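Local coordinates for clostripain-related protein (Bacteroides thetaiotaomicron, PDB 6N9J), which probably cleaves peptide bonds as a secreted cysteine protease of the clostripain (C11) family, held here with an irreversible peptide inhibitor, at residues Ser24-Glu29 with Pro187-Pro192; Val197-Ala202 with Val208-Asn213; Asn213-Tyr218 with Trp317-Asp322; Ala227-Ser230 with Trp234-Gly237. All coordinates share one frame; numbering follows the deposited sequence.

Contact 1. Residues Ser24-Glu29 with Pro187-Pro192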
loop_
_atom_site.group_PDB
_atom_site.type_symbol
_atom_site.label_atom_id
_atom_site.label_comp_id
_atom_site.label_asym_id
_atom_site.label_seq_id
_atom_site.Cartn_x
_atom_site.Cartn_y
_atom_site.Cartn_z
ATOM N N SER A 24 -8.869 14.446 2.012
ATOM C CA SER A 24 -8.439 15.360 3.076
ATOM C C SER A 24 -9.273 15.212 4.342
ATOM O O SER A 24 -8.773 15.432 5.448
ATOM C CB SER A 24 -8.495 16.802 2.601
ATOM O OG SER A 24 -9.817 17.137 2.236
ATOM N N ARG A 25 -10.536 14.823 4.169
ATOM C CA ARG A 25 -11.481 14.695 5.279
ATOM C C ARG A 25 -11.198 13.501 6.209
ATOM O O ARG A 25 -11.796 13.403 7.281
ATOM C CB ARG A 25 -12.914 14.581 4.741
ATOM C CG ARG A 25 -13.286 13.181 4.283
ATOM C CD ARG A 25 -14.768 13.075 3.932
ATOM N NE ARG A 25 -15.062 13.618 2.608
ATOM C CZ ARG A 25 -16.288 13.782 2.112
ATOM N NH1 ARG A 25 -17.354 13.450 2.831
ATOM N NH2 ARG A 25 -16.446 14.280 0.893
ATOM N N PHE A 26 -10.317 12.589 5.802
ATOM C CA PHE A 26 -10.005 11.428 6.639
ATOM C C PHE A 26 -8.728 11.613 7.471
ATOM O O PHE A 26 -8.549 10.954 8.495
ATOM C CB PHE A 26 -9.855 10.165 5.789
ATOM C CG PHE A 26 -11.089 9.787 5.026
ATOM C CD1 PHE A 26 -12.215 9.317 5.692
ATOM C CD2 PHE A 26 -11.118 9.874 3.639
ATOM C CE1 PHE A 26 -13.362 8.965 4.989
ATOM C CE2 PHE A 26 -12.250 9.523 2.936
ATOM C CZ PHE A 26 -13.378 9.063 3.612
ATOM N N ALA A 27 -7.851 12.507 7.025
ATOM C CA ALA A 27 -6.496 12.620 7.583
ATOM C C ALA A 27 -6.467 12.900 9.093
ATOM O O ALA A 27 -5.874 12.135 9.845
ATOM C CB ALA A 27 -5.721 13.698 6.843
ATOM N N SER A 28 -7.111 13.983 9.532
ATOM C CA SER A 28 -7.081 14.381 10.951
ATOM C C SER A 28 -7.607 13.289 11.883
ATOM O O SER A 28 -7.088 13.098 12.984
ATOM C CB SER A 28 -7.884 15.665 11.165
ATOM O OG SER A 28 -7.176 16.783 10.662
ATOM N N GLU A 29 -8.637 12.580 11.418
ATOM C CA GLU A 29 -9.227 11.466 12.149
ATOM C C GLU A 29 -8.208 10.344 12.380
ATOM O O GLU A 29 -8.098 9.818 13.492
ATOM C CB GLU A 29 -10.454 10.928 11.393
ATOM N N PRO A 187 -10.672 1.065 1.857
ATOM C CA PRO A 187 -11.742 1.944 2.356
ATOM C C PRO A 187 -11.253 3.361 2.670
ATOM O O PRO A 187 -10.132 3.539 3.171
ATOM C CB PRO A 187 -12.206 1.232 3.631
ATOM C CG PRO A 187 -11.861 -0.229 3.382
ATOM C CD PRO A 187 -10.569 -0.195 2.618
ATOM N N GLY A 188 -12.073 4.354 2.337
ATOM C CA GLY A 188 -11.825 5.730 2.729
ATOM C C GLY A 188 -11.142 5.907 4.077
ATOM O O GLY A 188 -10.064 6.497 4.139
ATOM N N PRO A 189 -11.755 5.385 5.159
ATOM C CA PRO A 189 -11.223 5.552 6.519
ATOM C C PRO A 189 -9.837 4.957 6.727
ATOM O O PRO A 189 -9.195 5.284 7.715
ATOM C CB PRO A 189 -12.250 4.817 7.390
ATOM C CG PRO A 189 -13.515 4.897 6.612
ATOM C CD PRO A 189 -13.092 4.766 5.176
ATOM N N GLY A 190 -9.394 4.095 5.818
ATOM C CA GLY A 190 -8.073 3.496 5.911
ATOM C C GLY A 190 -7.839 2.687 7.178
ATOM O O GLY A 190 -8.758 2.084 7.729
ATOM N N ALA A 191 -6.596 2.663 7.637
ATOM C CA ALA A 191 -6.248 1.883 8.809
ATOM C C ALA A 191 -6.938 2.397 10.065
ATOM O O ALA A 191 -7.220 3.587 10.192
ATOM C CB ALA A 191 -4.729 1.868 9.012
ATOM N N PRO A 192 -7.242 1.474 10.984
ATOM C CA PRO A 192 -7.592 1.753 12.381
ATOM C C PRO A 192 -6.319 1.984 13.206
ATOM O O PRO A 192 -5.793 1.069 13.867
ATOM C CB PRO A 192 -8.317 0.482 12.811
ATOM C CG PRO A 192 -7.646 -0.602 11.985
ATOM C CD PRO A 192 -7.373 0.042 10.652
#

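Contact 2. Residues Val197-Ala202 with Val208-Asn213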
loop_
_atom_site.group_PDB
_atom_site.type_symbol
_atom_site.label_atom_id
_atom_site.label_comp_id
_atom_site.label_asym_id
_atom_site.label_seq_id
_atom_site.Cartn_x
_atom_site.Cartn_y
_atom_site.Cartn_z
ATOM N N VAL A 197 -0.953 1.348 15.112
ATOM C CA VAL A 197 0.244 2.064 15.603
ATOM C C VAL A 197 1.107 1.215 16.549
ATOM O O VAL A 197 2.317 1.151 16.356
ATOM C CB VAL A 197 -0.117 3.418 16.299
ATOM C CG1 VAL A 197 0.929 3.812 17.365
ATOM C CG2 VAL A 197 -0.246 4.517 15.262
ATOM N N PRO A 198 0.505 0.554 17.560
ATOM C CA PRO A 198 1.391 -0.323 18.335
ATOM C C PRO A 198 1.986 -1.466 17.496
ATOM O O PRO A 198 3.112 -1.890 17.756
ATOM C CB PRO A 198 0.471 -0.875 19.438
ATOM C CG PRO A 198 -0.657 0.107 19.530
ATOM C CD PRO A 198 -0.860 0.590 18.120
ATOM N N ALA A 199 1.257 -1.941 16.488
ATOM C CA ALA A 199 1.773 -3.017 15.635
ATOM C C ALA A 199 2.931 -2.524 14.758
ATOM O O ALA A 199 3.815 -3.300 14.401
ATOM C CB ALA A 199 0.648 -3.609 14.770
ATOM N N LEU A 200 2.934 -1.234 14.428
ATOM C CA LEU A 200 4.044 -0.635 13.675
ATOM C C LEU A 200 5.381 -0.762 14.432
ATOM O O LEU A 200 6.458 -0.717 13.822
ATOM C CB LEU A 200 3.781 0.849 13.391
ATOM C CG LEU A 200 2.578 1.399 12.621
ATOM C CD1 LEU A 200 2.589 2.936 12.731
ATOM C CD2 LEU A 200 2.615 0.971 11.167
ATOM N N PHE A 201 5.298 -0.905 15.757
ATOM C CA PHE A 201 6.486 -0.949 16.605
ATOM C C PHE A 201 6.657 -2.307 17.265
ATOM O O PHE A 201 7.469 -2.459 18.177
ATOM C CB PHE A 201 6.430 0.148 17.687
ATOM C CG PHE A 201 6.332 1.541 17.130
ATOM C CD1 PHE A 201 7.448 2.178 16.617
ATOM C CD2 PHE A 201 5.117 2.216 17.116
ATOM C CE1 PHE A 201 7.356 3.468 16.105
ATOM C CE2 PHE A 201 5.013 3.502 16.591
ATOM C CZ PHE A 201 6.134 4.127 16.085
ATOM N N ALA A 202 5.880 -3.287 16.804
ATOM C CA ALA A 202 6.009 -4.650 17.296
ATOM C C ALA A 202 7.424 -5.122 17.066
ATOM O O ALA A 202 7.983 -4.932 15.993
ATOM C CB ALA A 202 5.019 -5.578 16.611
ATOM N N VAL A 208 3.151 -8.672 9.718
ATOM C CA VAL A 208 2.037 -9.545 10.056
ATOM C C VAL A 208 1.152 -8.879 11.107
ATOM O O VAL A 208 -0.073 -8.883 10.983
ATOM C CB VAL A 208 2.532 -10.924 10.568
ATOM C CG1 VAL A 208 1.367 -11.764 11.070
ATOM C CG2 VAL A 208 3.273 -11.661 9.465
ATOM N N SER A 209 1.782 -8.309 12.140
ATOM C CA SER A 209 1.049 -7.603 13.192
ATOM C C SER A 209 0.190 -6.478 12.631
ATOM O O SER A 209 -0.956 -6.291 13.051
ATOM C CB SER A 209 2.002 -7.017 14.242
ATOM O OG SER A 209 2.795 -8.028 14.830
ATOM N N ILE A 210 0.763 -5.711 11.707
ATOM C CA ILE A 210 0.053 -4.590 11.099
ATOM C C ILE A 210 -1.161 -5.119 10.342
ATOM O O ILE A 210 -2.276 -4.595 10.488
ATOM C CB ILE A 210 0.983 -3.771 10.163
ATOM C CG1 ILE A 210 2.035 -3.022 10.987
ATOM C CG2 ILE A 210 0.161 -2.784 9.282
ATOM C CD1 ILE A 210 3.261 -2.536 10.186
ATOM N N ALA A 211 -0.948 -6.191 9.574
ATOM C CA ALA A 211 -1.992 -6.795 8.745
ATOM C C ALA A 211 -3.152 -7.327 9.576
ATOM O O ALA A 211 -4.312 -7.043 9.293
ATOM C CB ALA A 211 -1.410 -7.907 7.912
ATOM N N GLU A 212 -2.821 -8.105 10.604
ATOM C CA GLU A 212 -3.828 -8.703 11.468
ATOM C C GLU A 212 -4.675 -7.640 12.135
ATOM O O GLU A 212 -5.886 -7.785 12.230
ATOM C CB GLU A 212 -3.169 -9.595 12.535
ATOM C CG GLU A 212 -2.686 -10.963 12.021
ATOM C CD GLU A 212 -3.788 -12.023 11.962
ATOM O OE1 GLU A 212 -4.903 -11.781 12.468
ATOM O OE2 GLU A 212 -3.527 -13.122 11.413
ATOM N N ASN A 213 -4.032 -6.570 12.605
ATOM C CA ASN A 213 -4.747 -5.524 13.323
ATOM C C ASN A 213 -5.561 -4.669 12.357
ATOM O O ASN A 213 -6.691 -4.285 12.654
ATOM C CB ASN A 213 -3.775 -4.656 14.142
ATOM C CG ASN A 213 -3.358 -5.319 15.445
ATOM O OD1 ASN A 213 -4.027 -5.185 16.464
ATOM N ND2 ASN A 213 -2.256 -6.051 15.411
#

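Contact 3. Residues Asn213-Tyr218 with Trp317-Asp322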
loop_
_atom_site.group_PDB
_atom_site.type_symbol
_atom_site.label_atom_id
_atom_site.label_comp_id
_atom_site.label_asym_id
_atom_site.label_seq_id
_atom_site.Cartn_x
_atom_site.Cartn_y
_atom_site.Cartn_z
ATOM N N ASN A 213 -4.032 -6.570 12.605
ATOM C CA ASN A 213 -4.747 -5.524 13.323
ATOM C C ASN A 213 -5.561 -4.669 12.357
ATOM O O ASN A 213 -6.691 -4.285 12.654
ATOM C CB ASN A 213 -3.775 -4.656 14.142
ATOM C CG ASN A 213 -3.358 -5.319 15.445
ATOM O OD1 ASN A 213 -4.027 -5.185 16.464
ATOM N ND2 ASN A 213 -2.256 -6.051 15.411
ATOM N N TYR A 214 -4.990 -4.380 11.197
ATOM C CA TYR A 214 -5.740 -3.676 10.171
ATOM C C TYR A 214 -7.003 -4.491 9.833
ATOM O O TYR A 214 -8.119 -4.007 10.006
ATOM C CB TYR A 214 -4.882 -3.466 8.927
ATOM C CG TYR A 214 -5.438 -2.470 7.942
ATOM C CD1 TYR A 214 -4.644 -1.425 7.488
ATOM C CD2 TYR A 214 -6.764 -2.542 7.495
ATOM C CE1 TYR A 214 -5.124 -0.500 6.591
ATOM C CE2 TYR A 214 -7.273 -1.605 6.599
ATOM C CZ TYR A 214 -6.432 -0.592 6.154
ATOM O OH TYR A 214 -6.860 0.365 5.279
ATOM N N TYR A 215 -6.820 -5.719 9.353
ATOM C CA TYR A 215 -7.945 -6.556 8.955
ATOM C C TYR A 215 -9.019 -6.734 10.031
ATOM O O TYR A 215 -10.211 -6.680 9.739
ATOM C CB TYR A 215 -7.434 -7.934 8.530
ATOM C CG TYR A 215 -8.550 -8.857 8.106
ATOM C CD1 TYR A 215 -9.152 -8.713 6.861
ATOM C CD2 TYR A 215 -9.019 -9.860 8.950
ATOM C CE1 TYR A 215 -10.178 -9.533 6.460
ATOM C CE2 TYR A 215 -10.045 -10.703 8.551
ATOM C CZ TYR A 215 -10.623 -10.523 7.302
ATOM O OH TYR A 215 -11.657 -11.328 6.891
ATOM N N SER A 216 -8.598 -6.956 11.272
ATOM C CA SER A 216 -9.527 -7.368 12.311
ATOM C C SER A 216 -10.619 -6.340 12.623
ATOM O O SER A 216 -11.741 -6.709 12.967
ATOM C CB SER A 216 -8.762 -7.704 13.587
ATOM O OG SER A 216 -9.632 -8.266 14.550
ATOM N N VAL A 217 -10.310 -5.056 12.519
ATOM C CA VAL A 217 -11.331 -4.065 12.824
ATOM C C VAL A 217 -12.410 -4.068 11.729
ATOM O O VAL A 217 -13.606 -4.018 12.022
ATOM C CB VAL A 217 -10.721 -2.660 12.992
ATOM C CG1 VAL A 217 -11.798 -1.589 12.949
ATOM C CG2 VAL A 217 -9.950 -2.587 14.312
ATOM N N TYR A 218 -11.988 -4.165 10.476
ATOM C CA TYR A 218 -12.936 -4.180 9.366
ATOM C C TYR A 218 -13.734 -5.473 9.337
ATOM O O TYR A 218 -14.942 -5.455 9.065
ATOM C CB TYR A 218 -12.210 -3.961 8.034
ATOM C CG TYR A 218 -11.867 -2.511 7.820
ATOM C CD1 TYR A 218 -12.793 -1.637 7.260
ATOM C CD2 TYR A 218 -10.632 -2.003 8.215
ATOM C CE1 TYR A 218 -12.492 -0.301 7.086
ATOM C CE2 TYR A 218 -10.320 -0.668 8.044
ATOM C CZ TYR A 218 -11.251 0.180 7.476
ATOM O OH TYR A 218 -10.941 1.514 7.308
ATOM N N TRP A 317 1.050 -13.838 4.227
ATOM C CA TRP A 317 -0.117 -13.555 5.045
ATOM C C TRP A 317 -1.179 -13.027 4.093
ATOM O O TRP A 317 -0.852 -12.227 3.225
ATOM C CB TRP A 317 0.219 -12.528 6.157
ATOM C CG TRP A 317 -0.869 -12.374 7.194
ATOM C CD1 TRP A 317 -0.918 -12.954 8.431
ATOM C CD2 TRP A 317 -2.084 -11.612 7.060
ATOM N NE1 TRP A 317 -2.084 -12.603 9.073
ATOM C CE2 TRP A 317 -2.814 -11.785 8.257
ATOM C CE3 TRP A 317 -2.611 -10.799 6.053
ATOM C CZ2 TRP A 317 -4.041 -11.162 8.472
ATOM C CZ3 TRP A 317 -3.840 -10.195 6.262
ATOM C CH2 TRP A 317 -4.540 -10.379 7.466
ATOM N N LYS A 318 -2.430 -13.477 4.225
ATOM C CA LYS A 318 -3.540 -12.827 3.508
ATOM C C LYS A 318 -4.874 -13.084 4.198
ATOM O O LYS A 318 -5.061 -14.103 4.870
ATOM C CB LYS A 318 -3.618 -13.287 2.053
ATOM C CG LYS A 318 -4.109 -14.718 1.899
ATOM C CD LYS A 318 -4.048 -15.161 0.457
ATOM C CE LYS A 318 -4.177 -16.666 0.364
ATOM N NZ LYS A 318 -5.444 -17.107 0.989
ATOM N N ASN A 319 -5.798 -12.142 4.043
ATOM C CA ASN A 319 -7.145 -12.340 4.548
ATOM C C ASN A 319 -8.104 -11.373 3.886
ATOM O O ASN A 319 -7.734 -10.256 3.540
ATOM C CB ASN A 319 -7.196 -12.175 6.066
ATOM C CG ASN A 319 -7.988 -13.273 6.741
ATOM O OD1 ASN A 319 -8.853 -13.893 6.125
ATOM N ND2 ASN A 319 -7.699 -13.522 8.015
ATOM N N THR A 320 -9.341 -11.814 3.700
ATOM C CA THR A 320 -10.368 -10.972 3.110
ATOM C C THR A 320 -11.724 -11.343 3.685
ATOM O O THR A 320 -11.967 -12.480 4.053
ATOM C CB THR A 320 -10.410 -11.101 1.574
ATOM O OG1 THR A 320 -11.380 -10.191 1.030
ATOM C CG2 THR A 320 -10.766 -12.535 1.154
ATOM N N THR A 321 -12.602 -10.360 3.788
ATOM C CA THR A 321 -14.006 -10.648 4.011
ATOM C C THR A 321 -14.563 -11.240 2.706
ATOM O O THR A 321 -13.947 -11.086 1.652
ATOM C CB THR A 321 -14.757 -9.381 4.435
ATOM O OG1 THR A 321 -14.402 -8.305 3.553
ATOM C CG2 THR A 321 -14.346 -8.997 5.846
ATOM N N ASP A 322 -15.696 -11.931 2.762
ATOM C CA ASP A 322 -16.202 -12.633 1.572
ATOM C C ASP A 322 -16.499 -11.675 0.414
ATOM O O ASP A 322 -16.320 -12.020 -0.752
ATOM C CB ASP A 322 -17.450 -13.447 1.920
ATOM C CG ASP A 322 -17.146 -14.601 2.870
ATOM O OD1 ASP A 322 -16.070 -15.226 2.726
ATOM O OD2 ASP A 322 -17.979 -14.877 3.763
#

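Contact 4. Residues Ala227-Ser230 with Trp234-Gly237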
loop_
_atom_site.group_PDB
_atom_site.type_symbol
_atom_site.label_atom_id
_atom_site.label_comp_id
_atom_site.label_asym_id
_atom_site.label_seq_id
_atom_site.Cartn_x
_atom_site.Cartn_y
_atom_site.Cartn_z
ATOM N N ALA A 227 -24.565 -3.190 4.317
ATOM C CA ALA A 227 -25.706 -2.455 4.839
ATOM C C ALA A 227 -25.245 -1.360 5.791
ATOM O O ALA A 227 -24.425 -1.610 6.675
ATOM C CB ALA A 227 -26.659 -3.397 5.541
ATOM N N GLY A 228 -25.752 -0.146 5.592
ATOM C CA GLY A 228 -25.400 0.980 6.439
ATOM C C GLY A 228 -23.975 1.489 6.290
ATOM O O GLY A 228 -23.478 2.228 7.147
ATOM N N ILE A 229 -23.309 1.112 5.203
ATOM C CA ILE A 229 -21.936 1.552 4.996
ATOM C C ILE A 229 -21.875 3.071 4.834
ATOM O O ILE A 229 -22.738 3.679 4.193
ATOM C CB ILE A 229 -21.294 0.868 3.776
ATOM C CG1 ILE A 229 -19.826 1.276 3.649
ATOM C CG2 ILE A 229 -22.065 1.176 2.484
ATOM C CD1 ILE A 229 -19.118 0.585 2.519
ATOM N N SER A 230 -20.872 3.684 5.453
ATOM C CA SER A 230 -20.656 5.120 5.305
ATOM C C SER A 230 -19.195 5.445 5.570
ATOM O O SER A 230 -18.442 4.590 6.016
ATOM C CB SER A 230 -21.558 5.914 6.250
ATOM O OG SER A 230 -21.140 5.746 7.593
ATOM N N TRP A 234 -17.542 1.882 8.220
ATOM C CA TRP A 234 -17.308 1.010 7.080
ATOM C C TRP A 234 -17.690 -0.429 7.383
ATOM O O TRP A 234 -17.004 -1.118 8.143
ATOM C CB TRP A 234 -15.852 1.077 6.635
ATOM C CG TRP A 234 -15.678 0.692 5.211
ATOM C CD1 TRP A 234 -15.452 -0.566 4.719
ATOM C CD2 TRP A 234 -15.734 1.567 4.070
ATOM N NE1 TRP A 234 -15.358 -0.521 3.342
ATOM C CE2 TRP A 234 -15.521 0.773 2.923
ATOM C CE3 TRP A 234 -15.928 2.945 3.913
ATOM C CZ2 TRP A 234 -15.500 1.312 1.636
ATOM C CZ3 TRP A 234 -15.907 3.479 2.637
ATOM C CH2 TRP A 234 -15.695 2.665 1.514
ATOM N N THR A 235 -18.790 -0.869 6.771
ATOM C CA THR A 235 -19.283 -2.235 6.915
ATOM C C THR A 235 -18.970 -3.082 5.668
ATOM O O THR A 235 -19.381 -4.240 5.565
ATOM C CB THR A 235 -20.811 -2.255 7.181
ATOM O OG1 THR A 235 -21.509 -1.633 6.089
ATOM C CG2 THR A 235 -21.147 -1.509 8.472
ATOM N N GLY A 236 -18.222 -2.502 4.732
ATOM C CA GLY A 236 -17.955 -3.150 3.456
ATOM C C GLY A 236 -16.789 -4.127 3.431
ATOM O O GLY A 236 -16.500 -4.703 2.384
ATOM N N GLY A 237 -16.121 -4.318 4.570
ATOM C CA GLY A 237 -15.011 -5.255 4.655
ATOM C C GLY A 237 -13.697 -4.737 4.088
ATOM O O GLY A 237 -13.545 -3.541 3.823
#

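Contact 1. Residues Ser24-Glu29 with Pro187-Pro192
F26, near the start of helix 24-37, lays one face of its ring against the G188-P189 peptide link of the loop that precedes helix 193-200. The tight part is centred on G188: its CA stands 4.0 Å from the centroid of the F26 ring, 23° off the normal, a CH-pi contact, and its carbonyl O reaches F26 CG at 3.6 Å. So close an approach depends on the glycine, because a CB on G188 would fall only 2.7 Å from F26 CZ. A type I turn from P187 to G190, closed by G190 N bonding to P187 O, presents this backbone to the ring. Packing slackens toward P189, whose CD comes no nearer than 4.2 Å to F26 CE1. On the opposite face of the ring, CG of the exposed R25 sits above the centre, and R25 and F26 each pack on apolar side-chain atoms of the bound peptide. N231 and W110 also touch F26. No hydrogen bond crosses between the two segments, so helix and loop are held by dispersion and by complementary shape, an arrangement consistent with a largely apolar wall beside the peptide.

Contact 2. Residues Val197-Ala202 with Val208-Asn213
S209 O, against which A199 CB rests, is gripped twice by N213. The side-chain ND2 of N213 bonds to S209 O at 2.7 Å with an almost straight N-H (176°), while the backbone N of N213 makes the regular helical bond to S209 O at 3.1 Å. The two donors arrive from opposite faces of the carbonyl plane. This pair lies in two consecutive helices, 193-200 and 206-221, that run back along each other and pack on the central sheet of the caspase-like fold expected of a clan CD peptidase. The nearest CA pair is A199-I210, 5.1 Å apart, and it is made possible by the small A199 methyl: CB points at helix 206-221 and lies 3.7 Å from S209 CB and 3.8 Å from N213 ND2. On the sheet side, I210 has CG1 anti to its carbonyl carbon (chi1 -69°), which carries CD1 back toward helix 193-200 to meet L200 CD2 at 3.7 Å. Both side chains also touch F155 of strand 155-159. With an alanine in place of I210, L200 CD2 would probably lose its apolar partner and a gap would open between the helices. R11 NH1 binds the carbonyl oxygens of L200 and A202. S209 OG is bonded to S205 O, one turn back, and A202 CB sits 3.8 Å from that same OG.

Contact 3. Residues Asn213-Tyr218 with Trp317-Asp322
The ring of Y215 and the side-chain amide of N319 are stacked face to face, their planes 7° apart, while the two side chains run across each other at about a right angle. N319 CB lies 3.8 Å from the centroid of the Y215 ring, almost straight above it, and the amide continues over one side so that ND2 is 3.7 Å from Y215 CE2. The ring gets there because Y215 CG is anti to the backbone N (chi1 180°), sending it from helix 206-221 onto strand 315-327. Helix 213-218 and strand 317-320 run nearly parallel, 12° between their directions, with axes 9.4 Å apart, a gap the tyrosine bridges. Below the ring, the indole edge of W317 meets Y215 CB, CH2 being 3.9 Å away; W317 NE1 is held by E212 of the helix. At the far end, Y215 OH comes to 3.1 Å from T320 O and 3.7 Å from T321 CG2, and T321 N lies at the ring edge. Were Y215 replaced by an alanine, the N319 side chain would probably lose the ring it lies against, and a gap would open between helix and strand. T320 N makes only a weak bond to N319 OD1, so the stack on Y215 probably does much to fix the amide. No clear hydrogen bond joins the segments, so their join rests chiefly on ring-amide stacking and apolar contact.

Contact 4. Residues Ala227-Ser230 with Trp234-Gly237
The loop between helix 206-221 and strand 239-244 doubles back on itself here, and its W234 packs on the backbone of the bound peptide, so the contact belongs to the edge of the substrate-binding region. The side chains of I229 and W234 run alongside each other in one direction. I229 CD1 sits over the face of the indole, 3.7 Å from the centroid of the six-membered ring and 16° off its normal, and comes within 3.6 Å of W234 CE2. An extended side chain makes this possible: with CG1 anti to the backbone N (chi1 -176°) and chi2 also extended, CD1 reaches the ring centre. The opposite face of the indole is met by P187, so the tryptophan is sandwiched between its own loop and the loop before helix 193-200. In the caspase-like fold such loops project beyond the ends of the central strands, and in this one, without regular helix or strand in either segment, one hydrogen bond joins the two segments directly. That bond runs from T235 OG1 to A227 O, 3.0 Å, with the hydroxyl well above the carbonyl plane, 58° out of it. The same OG1 lies 3.4 Å from I229 CA, so the hydroxyl sits against the I229 backbone as well. N223 bonds to both segments, to A227 N through OD1 and to T235 through the backbone. G228 has a positive phi, which favours glycine; at G236 the reason is space, since a CB would come to 3.0 Å from I229 CD1.

In the fold
Contacts 1 and 4 share the peptide-binding side. Their centres are 14 Å apart, R25 and F26 of contact 1 and W234 of contact 4 pack on the bound peptide, and the two meet where P187 CB comes 3.4 Å from W234 CE2. Helix 206-221 joins contacts 2 and 3, whose centres are 12 Å apart and which share N213; A211 CB lies 3.6 Å from W317 CE3. Y218, farther along that helix, links contact 3 to W234, with CE1 3.7 Å from W234 CB, and also touches P189. Contact 2 lies farther off, about 11 Å from contact 4 between nearest atoms, though N213 O is 3.9 Å from P192 CG of contact 1.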